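Local coordinates for hypothetical protein Atu0636 (Agrobacterium tumefaciens, PDB 2OZV), which probably acts as an O-methyltransferase, transferring a methyl group from S-adenosylmethionine to an oxygen of its substrate, at residues E71-A76 with I92-A97; G48-A53 with H118-P123; K104-V107 with P112-H115; R39-G44 with S157-S162. One frame throughout, in Å; residues are numbered along the deposited sequence. Where two conformers were deposited one is given.

Interaction 1. Residues E71-A76 with I92-A97; sequences EMAEFA and IEVLEA
The side chain of V94 lies against the inner face of helix 70-80, its CG1 branch overlapping one turn from A73 to A76. CG1 of V94 is 3.7 Å from the carbonyl oxygen A73 O and 4.0 Å from A73 CB. The same V94 CG1 stands 4.2 Å from A76 CB, so a single methyl lies against two alanines three residues apart. It gets there because CG1 lies anti to the backbone N (chi1 179°), which leaves CG2 beside that nitrogen. Alanine suits both helix positions, since a lone CB lets the helix settle close to the strand; the local axes come within 8.2 Å. Those axes run almost antiparallel, at 170°, as they should in a beta-alpha-beta crossover. Here strand 61-67, helix 70-80 and strand 92-96 make the unit, and the two strands pair in parallel as part of the Rossmann-like methyltransferase sheet. Strand 92-96 forms one edge of that sheet within the chain.

Further along the strand E96 uses its aliphatic part: E96 CG touches A73 CB at 4.0 Å. An unusual chi1 of -113°, away from the staggered positions, swings CG to the alanine, and beyond CG the chain is extended, carrying the carboxylate along the exposed border, where E96 also touches Q70. Glutamate fits this border, greasy near the backbone and charged at its end. No hydrogen bond links the two segments, but R77, on the same helix, donates from NH2 to the carbonyl oxygen of V94.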
loop_
_atom_site.group_PDB
_atom_site.type_symbol
_atom_site.label_atom_id
_atom_site.label_comp_id
_atom_site.label_asym_id
_atom_site.label_seq_id
_atom_site.Cartn_x
_atom_site.Cartn_y
_atom_site.Cartn_z
ATOM N N GLU B 71 1.021 1.474 35.782
ATOM C CA GLU B 71 -0.447 1.346 35.803
ATOM C C GLU B 71 -0.917 0.373 34.742
ATOM O O GLU B 71 -1.744 -0.502 35.026
ATOM C CB GLU B 71 -1.160 2.685 35.606
ATOM C CG GLU B 71 -1.007 3.620 36.756
ATOM C CD GLU B 71 0.424 4.042 36.945
ATOM O OE1 GLU B 71 1.177 4.123 35.933
ATOM O OE2 GLU B 71 0.795 4.283 38.111
HETATM N N MSE B 72 -0.387 0.515 33.529
HETATM C CA MSE B 72 -0.793 -0.382 32.459
HETATM C C MSE B 72 -0.385 -1.819 32.735
HETATM O O MSE B 72 -1.139 -2.727 32.436
HETATM C CB MSE B 72 -0.281 0.065 31.079
HETATM C CG MSE B 72 -1.182 1.119 30.511
HETATM SE SE MSE B 72 -2.743 0.419 29.524
HETATM C CE MSE B 72 -2.935 -1.411 30.184
ATOM N N ALA B 73 0.808 -2.013 33.293
ATOM C CA ALA B 73 1.296 -3.366 33.599
ATOM C C ALA B 73 0.356 -4.001 34.637
ATOM O O ALA B 73 -0.065 -5.152 34.483
ATOM C CB ALA B 73 2.726 -3.308 34.118
ATOM N N GLU B 74 0.047 -3.227 35.679
ATOM C CA GLU B 74 -0.888 -3.630 36.740
ATOM C C GLU B 74 -2.209 -4.054 36.098
ATOM O O GLU B 74 -2.675 -5.184 36.289
ATOM C CB GLU B 74 -1.082 -2.489 37.758
ATOM C CG GLU B 74 0.218 -2.169 38.525
ATOM C CD GLU B 74 0.094 -1.150 39.650
ATOM O OE1 GLU B 74 -0.704 -0.188 39.570
ATOM O OE2 GLU B 74 0.841 -1.306 40.635
ATOM N N PHE B 75 -2.772 -3.157 35.289
ATOM C CA PHE B 75 -4.051 -3.404 34.629
ATOM C C PHE B 75 -4.021 -4.714 33.819
ATOM O O PHE B 75 -4.942 -5.527 33.911
ATOM C CB PHE B 75 -4.445 -2.238 33.715
ATOM C CG PHE B 75 -5.788 -2.409 33.080
ATOM C CD1 PHE B 75 -6.951 -2.051 33.775
ATOM C CD2 PHE B 75 -5.904 -2.949 31.808
ATOM C CE1 PHE B 75 -8.214 -2.220 33.188
ATOM C CE2 PHE B 75 -7.165 -3.117 31.214
ATOM C CZ PHE B 75 -8.309 -2.760 31.901
ATOM N N ALA B 76 -2.973 -4.902 33.015
ATOM C CA ALA B 76 -2.820 -6.128 32.227
ATOM C C ALA B 76 -2.772 -7.372 33.134
ATOM O O ALA B 76 -3.434 -8.374 32.856
ATOM C CB ALA B 76 -1.591 -6.037 31.350
ATOM N N ILE B 92 1.803 -16.177 30.037
ATOM C CA ILE B 92 1.890 -14.762 29.699
ATOM C C ILE B 92 2.580 -14.017 30.832
ATOM O O ILE B 92 2.117 -14.020 31.977
ATOM C CB ILE B 92 0.516 -14.134 29.390
ATOM C CG1 ILE B 92 -0.105 -14.875 28.180
ATOM C CG2 ILE B 92 0.706 -12.640 29.074
ATOM C CD1 ILE B 92 -1.448 -14.409 27.752
ATOM N N GLU B 93 3.693 -13.389 30.501
ATOM C CA GLU B 93 4.439 -12.636 31.508
ATOM C C GLU B 93 4.296 -11.172 31.161
ATOM O O GLU B 93 4.491 -10.824 30.014
ATOM C CB GLU B 93 5.907 -13.018 31.414
ATOM C CG GLU B 93 6.768 -12.401 32.500
ATOM C CD GLU B 93 8.254 -12.770 32.329
ATOM O OE1 GLU B 93 8.643 -13.468 31.375
ATOM O OE2 GLU B 93 9.029 -12.329 33.193
ATOM N N VAL B 94 3.964 -10.320 32.131
ATOM C CA VAL B 94 3.831 -8.895 31.849
ATOM C C VAL B 94 5.050 -8.198 32.436
ATOM O O VAL B 94 5.321 -8.344 33.640
ATOM C CB VAL B 94 2.557 -8.309 32.508
ATOM C CG1 VAL B 94 2.430 -6.802 32.238
ATOM C CG2 VAL B 94 1.326 -9.081 32.051
ATOM N N LEU B 95 5.759 -7.443 31.599
ATOM C CA LEU B 95 6.926 -6.679 32.037
ATOM C C LEU B 95 6.737 -5.207 31.776
ATOM O O LEU B 95 6.177 -4.817 30.764
ATOM C CB LEU B 95 8.197 -7.143 31.327
ATOM C CG LEU B 95 8.633 -8.599 31.572
ATOM C CD1 LEU B 95 9.819 -8.943 30.669
ATOM C CD2 LEU B 95 8.958 -8.848 33.043
ATOM N N GLU B 96 7.214 -4.402 32.717
ATOM C CA GLU B 96 7.287 -2.957 32.542
ATOM C C GLU B 96 8.563 -2.611 31.788
ATOM O O GLU B 96 9.656 -2.874 32.289
ATOM C CB GLU B 96 7.395 -2.316 33.911
ATOM C CG GLU B 96 6.242 -1.500 34.332
ATOM C CD GLU B 96 6.519 -0.829 35.651
ATOM O OE1 GLU B 96 6.992 0.336 35.652
ATOM O OE2 GLU B 96 6.273 -1.484 36.680
ATOM N N ALA B 97 8.443 -2.009 30.613
ATOM C CA ALA B 97 9.620 -1.591 29.852
ATOM C C ALA B 97 9.253 -0.555 28.828
ATOM O O ALA B 97 8.222 -0.659 28.172
ATOM C CB ALA B 97 10.278 -2.787 29.153
#

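Interaction 2. Residues G48-A53 with H118-P123; sequences GAAGMA and HVIMNP
The end of I120, on strand 116-121, meets the first turn of helix 49-57 at A50 and G51. That turn is opened by G48, which occupies the N-cap position with a positive phi of 78°, a backbone shape glycine adopts readily; its carbonyl oxygen G48 O accepts from M52 N at 2.8 Å to begin the helical pattern. A50 then aims its CB at the sheet and meets I120 CD1 at 3.9 Å, methyl against methyl. Next comes G51, which presents only backbone: I120 CD1 lies 4.0 Å from G51 N, close beside an amide that itself donates to the carboxylate oxygen OD2 of D42. A negative charge so near the start of a helix would probably be stabilised by the helix dipole. Beyond it M52, a selenomethionine, packs its side chain on I92 of strand 92-96.

On the strand side, I120 places CG1 in the crowded position between backbone N and carbonyl carbon (chi1 76°) and then runs straight (chi2 -179°), sending CD1 directly out to the helix. Small residues on the helix and a long branched one on the strand thus complement each other in a fully buried layer. A glycine-rich turn between strand 38-42 and helix 49-57, packed on the parallel part of the sheet, is characteristic of Rossmann-like methyltransferases, where it commonly borders the S-adenosylmethionine pocket.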
loop_
_atom_site.group_PDB
_atom_site.type_symbol
_atom_site.label_atom_id
_atom_site.label_comp_id
_atom_site.label_asym_id
_atom_site.label_seq_id
_atom_site.Cartn_x
_atom_site.Cartn_y
_atom_site.Cartn_z
ATOM N N GLY B 48 -2.546 -6.068 26.517
ATOM C CA GLY B 48 -2.205 -7.448 26.137
ATOM C C GLY B 48 -3.231 -8.315 25.410
ATOM O O GLY B 48 -3.027 -9.521 25.306
ATOM N N ALA B 49 -4.306 -7.715 24.896
ATOM C CA ALA B 49 -5.343 -8.483 24.210
ATOM C C ALA B 49 -4.781 -9.317 23.046
ATOM O O ALA B 49 -5.221 -10.442 22.829
ATOM C CB ALA B 49 -6.455 -7.565 23.713
ATOM N N ALA B 50 -3.844 -8.753 22.291
ATOM C CA ALA B 50 -3.287 -9.483 21.110
ATOM C C ALA B 50 -2.462 -10.684 21.608
ATOM O O ALA B 50 -2.651 -11.838 21.184
ATOM C CB ALA B 50 -2.429 -8.580 20.237
ATOM N N GLY B 51 -1.522 -10.406 22.518
ATOM C CA GLY B 51 -0.707 -11.508 23.094
ATOM C C GLY B 51 -1.562 -12.584 23.740
ATOM O O GLY B 51 -1.263 -13.791 23.639
HETATM N N MSE B 52 -2.637 -12.190 24.432
HETATM C CA MSE B 52 -3.541 -13.168 25.023
HETATM C C MSE B 52 -4.229 -14.016 23.962
HETATM O O MSE B 52 -4.378 -15.218 24.145
HETATM C CB MSE B 52 -4.568 -12.500 25.947
HETATM C CG MSE B 52 -3.872 -11.842 27.110
HETATM SE SE MSE B 52 -5.152 -10.988 28.347
HETATM C CE MSE B 52 -3.872 -9.670 29.073
ATOM N N ALA B 53 -4.654 -13.388 22.865
ATOM C CA ALA B 53 -5.309 -14.124 21.783
ATOM C C ALA B 53 -4.339 -15.117 21.122
ATOM O O ALA B 53 -4.755 -16.223 20.736
ATOM C CB ALA B 53 -5.907 -13.183 20.753
ATOM N N HIS B 118 8.843 -14.123 17.424
ATOM C CA HIS B 118 7.822 -13.221 16.887
ATOM C C HIS B 118 7.801 -11.986 17.730
ATOM O O HIS B 118 7.869 -12.050 18.972
ATOM C CB HIS B 118 6.422 -13.867 16.967
ATOM C CG HIS B 118 6.287 -15.079 16.117
ATOM N ND1 HIS B 118 5.841 -15.024 14.813
ATOM C CD2 HIS B 118 6.516 -16.392 16.385
ATOM C CE1 HIS B 118 5.843 -16.243 14.296
ATOM N NE2 HIS B 118 6.251 -17.090 15.229
ATOM N N VAL B 119 7.657 -10.839 17.075
ATOM C CA VAL B 119 7.297 -9.616 17.775
ATOM C C VAL B 119 6.040 -9.061 17.117
ATOM O O VAL B 119 5.995 -8.936 15.896
ATOM C CB VAL B 119 8.416 -8.551 17.727
ATOM C CG1 VAL B 119 8.000 -7.305 18.471
ATOM C CG2 VAL B 119 9.722 -9.145 18.363
ATOM N N ILE B 120 5.039 -8.801 17.938
ATOM C CA ILE B 120 3.785 -8.234 17.467
ATOM C C ILE B 120 3.517 -6.851 18.024
ATOM O O ILE B 120 3.873 -6.528 19.175
ATOM C CB ILE B 120 2.587 -9.211 17.709
ATOM C CG1 ILE B 120 2.135 -9.242 19.177
ATOM C CG2 ILE B 120 2.956 -10.651 17.234
ATOM C CD1 ILE B 120 0.958 -10.240 19.435
HETATM N N MSE B 121 2.842 -6.004 17.235
HETATM C CA MSE B 121 2.630 -4.638 17.700
HETATM C C MSE B 121 1.418 -3.994 17.039
HETATM O O MSE B 121 1.099 -4.270 15.875
HETATM C CB MSE B 121 3.885 -3.767 17.431
HETATM C CG MSE B 121 4.215 -3.671 15.940
HETATM SE SE MSE B 121 5.838 -2.532 15.682
HETATM C CE MSE B 121 7.180 -3.571 16.558
ATOM N N ASN B 122 0.774 -3.118 17.799
ATOM C CA ASN B 122 -0.299 -2.264 17.316
ATOM C C ASN B 122 -0.077 -0.880 17.931
ATOM O O ASN B 122 -0.733 -0.548 18.924
ATOM C CB ASN B 122 -1.655 -2.810 17.752
ATOM C CG ASN B 122 -2.816 -1.947 17.248
ATOM O OD1 ASN B 122 -2.608 -1.001 16.492
ATOM N ND2 ASN B 122 -4.004 -2.290 17.645
ATOM N N PRO B 123 0.900 -0.114 17.406
ATOM C CA PRO B 123 1.227 1.135 18.105
ATOM C C PRO B 123 0.085 2.134 18.059
ATOM O O PRO B 123 -0.682 2.157 17.100
ATOM C CB PRO B 123 2.452 1.673 17.361
ATOM C CG PRO B 123 2.435 1.033 16.077
ATOM C CD PRO B 123 1.782 -0.335 16.244
#

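Interaction 3. Residues K104-V107 with P112-H115; sequences KARV and PDEH
R106 and D113 meet through one water rather than directly. The water accepts from R106 NE at 2.6 Å and donates to D113 OD1, also at 2.6 Å, so both bonds are short. Direct pairing is left to long-range attraction: R106 NH2 stays 4.2 Å from D113 OD1, beyond a salt bridge, with the oxygen at the edge of the guanidinium and near its plane.

Beside this bridge V107 supplies the apolar part. Its CG2 methyl lies over the face of the D113 carboxylate, 3.8 Å from OD1 and 3.9 Å from OD2, and the two side chains cross at about a right angle. The same methyl also lies against the bridging water, with V107 CG2 3.7 Å from its oxygen. Valine offers a compact apolar branch here, while aspartate keeps its charge at the surface.

Torsions place the arginine. R106 is extended through CG and CD (chi1 179°, chi2 179°) and then bends at chi3, 51°, which brings NE round to the water. Further out, the guanidinium lies against A158 of helix 148-159, and R106 also touches T155, L101 and L111. The loop itself is fixed to the rest of the fold by backbone bonds from E114 and H115 to A158 and I159.

The contact lies in the connection from helix 103-108 to strand 116-121. This carries the chain from edge strand 92-96 to the far side of strand 38-42, the step that gives the 3-2-1-4 strand order of Rossmann-like methyltransferases.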
loop_
_atom_site.group_PDB
_atom_site.type_symbol
_atom_site.label_atom_id
_atom_site.label_comp_id
_atom_site.label_asym_id
_atom_site.label_seq_id
_atom_site.Cartn_x
_atom_site.Cartn_y
_atom_site.Cartn_z
ATOM N N LYS B 104 22.139 -0.965 25.791
ATOM C CA LYS B 104 22.207 -1.630 27.087
ATOM C C LYS B 104 21.037 -1.289 28.022
ATOM O O LYS B 104 20.613 -2.123 28.830
ATOM C CB LYS B 104 23.553 -1.325 27.759
ATOM C CG LYS B 104 23.742 -1.953 29.133
ATOM C CD LYS B 104 23.648 -3.477 29.088
ATOM C CE LYS B 104 23.208 -4.030 30.431
ATOM N NZ LYS B 104 24.132 -3.614 31.538
ATOM N N ALA B 105 20.549 -0.052 27.920
ATOM C CA ALA B 105 19.347 0.388 28.629
ATOM C C ALA B 105 18.181 -0.542 28.275
ATOM O O ALA B 105 17.425 -0.969 29.154
ATOM C CB ALA B 105 19.005 1.829 28.249
ATOM N N ARG B 106 18.071 -0.861 26.988
ATOM C CA ARG B 106 17.011 -1.742 26.486
ATOM C C ARG B 106 17.092 -3.122 27.134
ATOM O O ARG B 106 16.097 -3.622 27.672
ATOM C CB ARG B 106 17.060 -1.834 24.958
ATOM C CG ARG B 106 15.987 -2.767 24.350
ATOM C CD ARG B 106 16.041 -2.808 22.820
ATOM N NE ARG B 106 17.395 -3.071 22.327
ATOM C CZ ARG B 106 18.027 -2.374 21.372
ATOM N NH1 ARG B 106 17.442 -1.357 20.729
ATOM N NH2 ARG B 106 19.267 -2.717 21.039
ATOM N N VAL B 107 18.282 -3.721 27.105
ATOM C CA VAL B 107 18.522 -5.028 27.722
ATOM C C VAL B 107 18.221 -5.018 29.228
ATOM O O VAL B 107 17.556 -5.932 29.732
ATOM C CB VAL B 107 19.960 -5.544 27.444
ATOM C CG1 VAL B 107 20.192 -6.903 28.104
ATOM C CG2 VAL B 107 20.213 -5.627 25.941
ATOM N N PRO B 112 15.537 -8.504 25.866
ATOM C CA PRO B 112 16.815 -9.163 25.547
ATOM C C PRO B 112 17.142 -9.182 24.054
ATOM O O PRO B 112 16.235 -9.207 23.222
ATOM C CB PRO B 112 16.622 -10.590 26.079
ATOM C CG PRO B 112 15.149 -10.808 26.088
ATOM C CD PRO B 112 14.493 -9.465 26.273
ATOM N N ASP B 113 18.435 -9.157 23.727
ATOM C CA ASP B 113 18.873 -9.233 22.340
ATOM C C ASP B 113 18.535 -10.592 21.730
ATOM O O ASP B 113 18.762 -11.638 22.373
ATOM C CB ASP B 113 20.395 -9.068 22.257
ATOM C CG ASP B 113 20.864 -7.654 22.574
ATOM O OD1 ASP B 113 20.134 -6.669 22.315
ATOM O OD2 ASP B 113 21.997 -7.540 23.073
ATOM N N GLU B 114 17.989 -10.567 20.508
ATOM C CA GLU B 114 17.897 -11.756 19.656
ATOM C C GLU B 114 17.323 -12.969 20.392
ATOM O O GLU B 114 17.926 -14.049 20.428
ATOM C CB GLU B 114 19.267 -12.076 19.034
ATOM C CG GLU B 114 19.663 -11.025 18.011
ATOM C CD GLU B 114 21.030 -11.269 17.412
ATOM O OE1 GLU B 114 22.033 -11.084 18.112
ATOM O OE2 GLU B 114 21.095 -11.650 16.241
ATOM N N HIS B 115 16.130 -12.773 20.939
ATOM C CA HIS B 115 15.512 -13.730 21.837
ATOM C C HIS B 115 14.162 -14.243 21.330
ATOM O O HIS B 115 13.806 -15.391 21.587
ATOM C CB HIS B 115 15.342 -13.069 23.205
ATOM C CG HIS B 115 14.675 -13.923 24.235
ATOM N ND1 HIS B 115 15.315 -14.977 24.861
ATOM C CD2 HIS B 115 13.442 -13.845 24.786
ATOM C CE1 HIS B 115 14.494 -15.513 25.750
ATOM N NE2 HIS B 115 13.351 -14.842 25.726
HETATM O O HOH W 1 17.898 -5.518 23.109
#

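Interaction 4. Residues R39-G44 with S157-S162; sequences RIADLG and SAIMVS
I159 sets its CD1 methyl over the gap between A41 and L43, touching both at equal distances: A41 CB to I159 CD1 is 4.0 Å and L43 CD2 to I159 CD1 is also 4.0 Å. Its CG1 sits between the backbone N and the carbonyl carbon (chi1 71°), a rotamer with more steric cost than its alternatives, and the chain then straightens (chi2 178°) so that CD1 reaches the sheet end-on. L43 takes the common form with CG anti to its carbonyl carbon (chi1 -64°). The leucine and isoleucine side chains run in opposite directions and meet through one methyl each, while their backbones stay well apart.

Alanine at 41 suits the strand because its short CB leaves room for the isoleucine; leucine at 43, just past the strand, is long enough to meet I159 and to pack on V119 of strand 116-121. The neighbouring D42 points to the other face, where it packs on A50. R39 has a separate polar task, donating from NE to the carbonyl oxygen of H115.

Buried residues alone make this contact, joining strand 38-42 and the residue just past it to helix 148-159 near I159. With no hydrogen bond or charge pair across it, cohesion rests on dispersion and the exclusion of water, so shape fit, rather than bond direction, sets the spacing.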
loop_
_atom_site.group_PDB
_atom_site.type_symbol
_atom_site.label_atom_id
_atom_site.label_comp_id
_atom_site.label_asym_id
_atom_site.label_seq_id
_atom_site.Cartn_x
_atom_site.Cartn_y
_atom_site.Cartn_z
ATOM N N ARG B 39 8.645 -18.074 21.315
ATOM C CA ARG B 39 8.627 -16.978 22.248
ATOM C C ARG B 39 8.139 -15.762 21.491
ATOM O O ARG B 39 8.667 -15.443 20.417
ATOM C CB ARG B 39 10.020 -16.747 22.827
ATOM C CG ARG B 39 10.533 -17.956 23.704
ATOM C CD ARG B 39 11.840 -17.651 24.364
ATOM N NE ARG B 39 12.940 -17.414 23.416
ATOM C CZ ARG B 39 13.911 -18.286 23.137
ATOM N NH1 ARG B 39 13.935 -19.492 23.711
ATOM N NH2 ARG B 39 14.876 -17.954 22.290
ATOM N N ILE B 40 7.125 -15.109 22.046
ATOM C CA ILE B 40 6.474 -13.986 21.361
ATOM C C ILE B 40 6.496 -12.759 22.251
ATOM O O ILE B 40 6.117 -12.843 23.417
ATOM C CB ILE B 40 5.016 -14.347 21.019
ATOM C CG1 ILE B 40 4.974 -15.552 20.061
ATOM C CG2 ILE B 40 4.304 -13.095 20.389
ATOM C CD1 ILE B 40 3.782 -16.377 20.248
ATOM N N ALA B 41 6.934 -11.619 21.712
ATOM C CA ALA B 41 6.854 -10.342 22.427
ATOM C C ALA B 41 5.709 -9.514 21.859
ATOM O O ALA B 41 5.595 -9.388 20.631
ATOM C CB ALA B 41 8.172 -9.555 22.310
ATOM N N ASP B 42 4.882 -8.962 22.751
ATOM C CA ASP B 42 3.809 -8.034 22.380
ATOM C C ASP B 42 4.261 -6.677 22.888
ATOM O O ASP B 42 4.329 -6.455 24.107
ATOM C CB ASP B 42 2.487 -8.511 23.026
ATOM C CG ASP B 42 1.264 -7.651 22.675
ATOM O OD1 ASP B 42 1.424 -6.555 22.116
ATOM O OD2 ASP B 42 0.144 -8.093 23.061
ATOM N N LEU B 43 4.626 -5.781 21.965
ATOM C CA LEU B 43 5.209 -4.483 22.333
ATOM C C LEU B 43 4.126 -3.510 22.727
ATOM O O LEU B 43 4.377 -2.413 23.228
ATOM C CB LEU B 43 6.093 -3.904 21.229
ATOM C CG LEU B 43 7.355 -4.673 20.848
ATOM C CD1 LEU B 43 8.218 -3.796 19.946
ATOM C CD2 LEU B 43 8.152 -5.148 22.069
ATOM N N GLY B 44 2.908 -3.958 22.431
ATOM C CA GLY B 44 1.707 -3.640 23.172
ATOM C C GLY B 44 1.245 -2.223 23.258
ATOM O O GLY B 44 1.660 -1.472 24.137
ATOM N N SER B 157 13.485 -5.446 15.848
ATOM C CA SER B 157 14.645 -6.053 15.215
ATOM C C SER B 157 15.680 -6.482 16.259
ATOM O O SER B 157 16.184 -7.601 16.193
ATOM C CB SER B 157 15.262 -5.097 14.184
ATOM O OG SER B 157 16.404 -5.688 13.580
ATOM N N ALA B 158 15.984 -5.621 17.232
ATOM C CA ALA B 158 17.034 -5.941 18.217
ATOM C C ALA B 158 16.721 -7.191 19.051
ATOM O O ALA B 158 17.628 -7.957 19.400
ATOM C CB ALA B 158 17.273 -4.772 19.124
ATOM N N ILE B 159 15.440 -7.381 19.367
ATOM C CA ILE B 159 15.024 -8.445 20.292
ATOM C C ILE B 159 14.626 -9.732 19.585
ATOM O O ILE B 159 14.246 -10.731 20.243
ATOM C CB ILE B 159 13.876 -7.982 21.241
ATOM C CG1 ILE B 159 12.548 -7.816 20.467
ATOM C CG2 ILE B 159 14.268 -6.667 21.974
ATOM C CD1 ILE B 159 11.359 -7.393 21.375
HETATM N N MSE B 160 14.676 -9.692 18.251
HETATM C CA MSE B 160 14.284 -10.818 17.403
HETATM C C MSE B 160 15.455 -11.735 17.064
HETATM O O MSE B 160 16.527 -11.267 16.696
HETATM C CB MSE B 160 13.710 -10.314 16.081
HETATM C CG MSE B 160 12.984 -11.401 15.297
HETATM SE SE MSE B 160 11.143 -11.535 15.912
HETATM C CE MSE B 160 10.563 -9.832 15.169
ATOM N N VAL B 161 15.227 -13.044 17.107
ATOM C CA VAL B 161 16.191 -13.995 16.572
ATOM C C VAL B 161 16.305 -13.777 15.051
ATOM O O VAL B 161 15.385 -13.248 14.409
ATOM C CB VAL B 161 15.818 -15.480 16.873
ATOM C CG1 VAL B 161 15.601 -15.708 18.375
ATOM C CG2 VAL B 161 14.578 -15.899 16.080
ATOM N N SER B 162 17.433 -14.180 14.492
ATOM C CA SER B 162 17.639 -14.124 13.051
ATOM C C SER B 162 16.478 -14.828 12.331
ATOM O O SER B 162 16.069 -15.920 12.736
ATOM C CB SER B 162 18.972 -14.791 12.713
ATOM O OG SER B 162 19.288 -14.641 11.352
#

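How the interactions relate
All four contacts belong to one Rossmann-like domain, and interactions 1, 2 and 4 pack against the same sheet. Interactions 2 and 4 are about 11 Å apart, centre to centre, and share neighbouring strands: I120 N lies 2.8 Å from A41 O, and M121 CE packs on L43 CD1 at 3.6 Å. Interaction 1 touches interaction 2, A76 O lying 4.0 Å from M52 CE, but not interaction 4, about 7 Å away at the nearest atoms. Interactions 3 and 4, about 10 Å apart between centres, meet where P112 O lies 3.3 Å from I159 CB. The glycine-rich segment after strand 38-42, shared by interactions 2 and 4, is probably part of the S-adenosylmethionine pocket, as in related methyltransferases.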